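Local coordinates for myosin regulatory light chain, striated adductor muscle (Argopecten irradians, PDB 1WDC), which binds calcium as the regulatory light chain of scallop muscle myosin and makes the Mg-ATPase activity of this motor depend on calcium, at residues Ala50-Asp53 against Lys54-Thr57; Phe69-Phe72 against Leu73-Ser77. One frame throughout, in Å; residues are numbered along the deposited sequence.

Contact 1: residues Ala50-Asp53 against Lys54-Thr57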
loop_
_atom_site.group_PDB
_atom_site.type_symbol
_atom_site.label_atom_id
_atom_site.label_comp_id
_atom_site.label_asym_id
_atom_site.label_seq_id
_atom_site.Cartn_x
_atom_site.Cartn_y
_atom_site.Cartn_z
ATOM N N ALA B 50 -38.554 -12.763 8.618
ATOM C CA ALA B 50 -38.638 -11.333 8.822
ATOM C C ALA B 50 -37.664 -10.987 9.954
ATOM O O ALA B 50 -37.268 -11.878 10.714
ATOM C CB ALA B 50 -40.095 -10.936 9.172
ATOM N N PRO B 51 -37.162 -9.724 9.995
ATOM C CA PRO B 51 -36.333 -9.311 11.129
ATOM C C PRO B 51 -37.183 -9.128 12.363
ATOM O O PRO B 51 -38.373 -8.852 12.262
ATOM C CB PRO B 51 -35.736 -7.996 10.662
ATOM C CG PRO B 51 -36.765 -7.440 9.734
ATOM C CD PRO B 51 -37.373 -8.616 9.037
ATOM N N ASP B 52 -36.575 -9.214 13.535
ATOM C CA ASP B 52 -37.342 -9.053 14.774
ATOM C C ASP B 52 -37.823 -7.606 14.961
ATOM O O ASP B 52 -37.288 -6.679 14.357
ATOM C CB ASP B 52 -36.526 -9.589 15.971
ATOM C CG ASP B 52 -36.056 -8.511 16.907
ATOM O OD1 ASP B 52 -35.028 -7.873 16.614
ATOM O OD2 ASP B 52 -36.661 -8.374 17.989
ATOM N N ASP B 53 -38.971 -7.457 15.608
ATOM C CA ASP B 53 -39.663 -6.181 15.630
ATOM C C ASP B 53 -38.865 -5.097 16.358
ATOM O O ASP B 53 -39.114 -3.901 16.169
ATOM C CB ASP B 53 -41.051 -6.346 16.265
ATOM C CG ASP B 53 -42.011 -5.198 15.910
ATOM O OD1 ASP B 53 -42.034 -4.198 16.675
ATOM O OD2 ASP B 53 -42.765 -5.321 14.906
ATOM N N LYS B 54 -37.879 -5.507 17.152
ATOM C CA LYS B 54 -36.921 -4.550 17.684
ATOM C C LYS B 54 -36.152 -3.910 16.529
ATOM O O LYS B 54 -35.997 -2.683 16.505
ATOM C CB LYS B 54 -35.959 -5.237 18.654
ATOM C CG LYS B 54 -36.625 -5.711 19.960
ATOM C CD LYS B 54 -35.612 -6.305 20.968
ATOM C CE LYS B 54 -35.170 -5.287 22.042
ATOM N NZ LYS B 54 -34.251 -5.852 23.106
ATOM N N GLU B 55 -35.815 -4.736 15.520
ATOM C CA GLU B 55 -35.051 -4.337 14.329
ATOM C C GLU B 55 -35.874 -3.546 13.340
ATOM O O GLU B 55 -35.332 -2.716 12.633
ATOM C CB GLU B 55 -34.504 -5.547 13.595
ATOM C CG GLU B 55 -33.697 -6.503 14.448
ATOM C CD GLU B 55 -32.276 -6.026 14.724
ATOM O OE1 GLU B 55 -31.634 -5.480 13.792
ATOM O OE2 GLU B 55 -31.788 -6.231 15.866
ATOM N N LEU B 56 -37.158 -3.877 13.226
ATOM C CA LEU B 56 -38.101 -3.105 12.410
ATOM C C LEU B 56 -38.282 -1.705 12.993
ATOM O O LEU B 56 -38.455 -0.717 12.274
ATOM C CB LEU B 56 -39.477 -3.790 12.377
ATOM C CG LEU B 56 -39.663 -5.253 11.940
ATOM C CD1 LEU B 56 -41.097 -5.677 12.214
ATOM C CD2 LEU B 56 -39.328 -5.427 10.462
ATOM N N THR B 57 -38.429 -1.664 14.310
ATOM C CA THR B 57 -38.620 -0.411 15.025
ATOM C C THR B 57 -37.492 0.479 14.624
ATOM O O THR B 57 -37.708 1.525 14.041
ATOM C CB THR B 57 -38.552 -0.608 16.556
ATOM O OG1 THR B 57 -39.780 -1.190 17.013
ATOM C CG2 THR B 57 -38.306 0.731 17.262
#

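Contact 2: residues Phe69-Phe72 against Leu73-Ser77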
loop_
_atom_site.group_PDB
_atom_site.type_symbol
_atom_site.label_atom_id
_atom_site.label_comp_id
_atom_site.label_asym_id
_atom_site.label_seq_id
_atom_site.Cartn_x
_atom_site.Cartn_y
_atom_site.Cartn_z
ATOM N N PHE B 69 -41.513 8.305 -0.496
ATOM C CA PHE B 69 -40.374 8.031 -1.361
ATOM C C PHE B 69 -39.219 9.033 -1.206
ATOM O O PHE B 69 -38.056 8.647 -1.191
ATOM C CB PHE B 69 -40.812 7.973 -2.815
ATOM C CG PHE B 69 -39.725 7.533 -3.738
ATOM C CD1 PHE B 69 -38.870 6.506 -3.372
ATOM C CD2 PHE B 69 -39.479 8.226 -4.916
ATOM C CE1 PHE B 69 -37.781 6.178 -4.147
ATOM C CE2 PHE B 69 -38.385 7.903 -5.702
ATOM C CZ PHE B 69 -37.532 6.875 -5.312
ATOM N N THR B 70 -39.544 10.305 -1.022
ATOM C CA THR B 70 -38.533 11.347 -0.974
ATOM C C THR B 70 -37.601 11.133 0.214
ATOM O O THR B 70 -36.375 11.289 0.114
ATOM C CB THR B 70 -39.213 12.732 -0.889
ATOM O OG1 THR B 70 -39.682 13.092 -2.182
ATOM C CG2 THR B 70 -38.280 13.778 -0.464
ATOM N N MET B 71 -38.182 10.724 1.332
ATOM C CA MET B 71 -37.410 10.448 2.526
ATOM C C MET B 71 -36.679 9.080 2.362
ATOM O O MET B 71 -35.566 8.896 2.892
ATOM C CB MET B 71 -38.372 10.473 3.714
ATOM C CG MET B 71 -37.942 9.715 4.923
ATOM S SD MET B 71 -36.820 10.675 5.848
ATOM C CE MET B 71 -37.151 12.304 5.166
ATOM N N PHE B 72 -37.243 8.207 1.512
ATOM C CA PHE B 72 -36.708 6.859 1.233
ATOM C C PHE B 72 -35.418 6.964 0.418
ATOM O O PHE B 72 -34.440 6.279 0.675
ATOM C CB PHE B 72 -37.738 6.038 0.429
ATOM C CG PHE B 72 -37.276 4.623 0.066
ATOM C CD1 PHE B 72 -37.417 3.568 0.971
ATOM C CD2 PHE B 72 -36.817 4.326 -1.210
ATOM C CE1 PHE B 72 -37.113 2.244 0.597
ATOM C CE2 PHE B 72 -36.516 3.015 -1.590
ATOM C CZ PHE B 72 -36.664 1.971 -0.688
ATOM N N LEU B 73 -35.573 7.575 -0.736
ATOM C CA LEU B 73 -34.471 7.937 -1.587
ATOM C C LEU B 73 -33.328 8.506 -0.774
ATOM O O LEU B 73 -32.182 8.069 -0.913
ATOM C CB LEU B 73 -34.971 8.973 -2.572
ATOM C CG LEU B 73 -34.331 9.061 -3.946
ATOM C CD1 LEU B 73 -33.712 7.731 -4.406
ATOM C CD2 LEU B 73 -35.434 9.528 -4.868
ATOM N N SER B 74 -33.671 9.423 0.126
ATOM C CA SER B 74 -32.688 10.187 0.883
ATOM C C SER B 74 -31.880 9.383 1.901
ATOM O O SER B 74 -30.705 9.680 2.093
ATOM C CB SER B 74 -33.353 11.374 1.577
ATOM O OG SER B 74 -32.796 11.556 2.877
ATOM N N ILE B 75 -32.497 8.421 2.592
ATOM C CA ILE B 75 -31.746 7.583 3.543
ATOM C C ILE B 75 -30.759 6.620 2.829
ATOM O O ILE B 75 -29.765 6.175 3.423
ATOM C CB ILE B 75 -32.694 6.747 4.515
ATOM C CG1 ILE B 75 -33.269 5.517 3.802
ATOM C CG2 ILE B 75 -33.833 7.628 5.056
ATOM C CD1 ILE B 75 -33.901 4.508 4.732
ATOM N N PHE B 76 -31.112 6.230 1.602
ATOM C CA PHE B 76 -30.261 5.414 0.750
ATOM C C PHE B 76 -29.115 6.266 0.205
ATOM O O PHE B 76 -27.954 5.959 0.446
ATOM C CB PHE B 76 -31.079 4.796 -0.400
ATOM C CG PHE B 76 -31.639 3.418 -0.082
ATOM C CD1 PHE B 76 -32.840 3.272 0.628
ATOM C CD2 PHE B 76 -30.957 2.263 -0.443
ATOM C CE1 PHE B 76 -33.344 1.988 0.970
ATOM C CE2 PHE B 76 -31.466 0.992 -0.103
ATOM C CZ PHE B 76 -32.652 0.859 0.598
ATOM N N SER B 77 -29.442 7.450 -0.297
ATOM C CA SER B 77 -28.431 8.328 -0.845
ATOM C C SER B 77 -27.409 8.727 0.212
ATOM O O SER B 77 -26.222 8.654 -0.049
ATOM C CB SER B 77 -29.075 9.556 -1.480
ATOM O OG SER B 77 -28.689 10.734 -0.797
#

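Contact 1: residues Ala50-Asp53 against Lys54-Thr57
L56 reaches back from the first turn of a helix to P51 and D52 before the helix and to D53, its first residue. CB is 3.8 Å from D53 O, and CG passes D52 O at 3.7 Å. Chi1 of -55° sets CG beside the backbone N, and with CD1 extended (chi2 172°) the fork sends the two methyls apart: CD1 turns to the D53 side chain, ending 3.2 Å from D53 OD2, while CD2 meets the proline ring, 3.3 Å from P51 CG, tighter than usual for two carbons. Proline suits this place because its rigid ring offers a compact apolar surface just ahead of the helix, and leucine because its two methyls can meet two different partners, the proline ring and the D53 side chain.

D52 is the N-cap. Its carboxylate leans over the helix start, where OD2 of D52 accepts a weak bond from K54 N at 3.2 Å, a task for which a short acidic side chain is apt, since the first amides of a helix lack partners within it. The D52 carbonyl oxygen takes L56 N at 3.0 Å. At the next residue, D53 O accepts two bonds from opposite faces of its plane, from T57 N and from T57 OG1 at 2.9 Å; threonine thus folds its hydroxyl back onto its own helix.

D53 also forms a salt bridge with K37. The turn opens helix 53-60 within the EF-hand domain pair and rests on helix 37-47, with L56 packing on I40 and P51 on S44.

Contact 2: residues Phe69-Phe72 against Leu73-Ser77
F69 O receives the amide of L73 in the shortest sound bond of this turn: L73 N lies 2.7 Å from F69 O, with an N-H...O angle of 161°. Two longer, more bent i to i+4 bonds follow, from S74 N to T70 O and from I75 N to M71 O, whereas F76 N is held only weakly by F72 O.

The same spacing pairs the side chains, building one apolar face of the helix. The F69 ring swings forward because CG stands anti to the backbone N (chi1 -173°), and its far end, CZ, touches L73 CD2 at 3.4 Å. A long flat ring suits this spot, since it can span a full turn to reach the leucine methyl; it also makes a cation-pi contact with K21 of helix 14-27. An alanine here would remove the ring, and L73 CD2 would probably lose the group that meets it within the helix, with K21 left without its cation-pi partner.

The F72 and F76 side chains run alongside each other in the same direction, one turn apart, as an oblique pair. Their ring planes stand 42° apart with centroids separated by 5.0 Å, and CE1 of F76 comes over one face of the F72 ring, toward its rim, 3.7 Å from CZ of F72. F72 O lies in the plane of the F76 ring at its edge. On another flank, the flexible M71 brings SD to 4.3 Å from I75 CG2, a looser apolar contact.

Helix 69-79 turns this aromatic side to helix 14-27 of the EF-hand, where M20 packs on F69, F72 and F76, and F24 meets F72 edge-to-face. Aromatic side chains of another protein chain pack on F72, I75 and F76.

Overall arrangement
Contacts 1 and 2 belong to successive helices, 53-60 and 69-79, and come in series along the chain. Their centres are 20 Å apart and their nearest atoms about 10 Å, so neither touches the other. What relates them is the EF-hand metal site, where D28, D30, D32, F34 and D39 hold a magnesium ion between helices 14-27 and 37-47. Contact 1 packs against helix 37-47, which follows that loop, and the L56 side chain is about 13 Å from the ion; contact 2 packs against helix 14-27, which precedes it, with the F72 side chain about 11 Å away. Neither supplies a ligand.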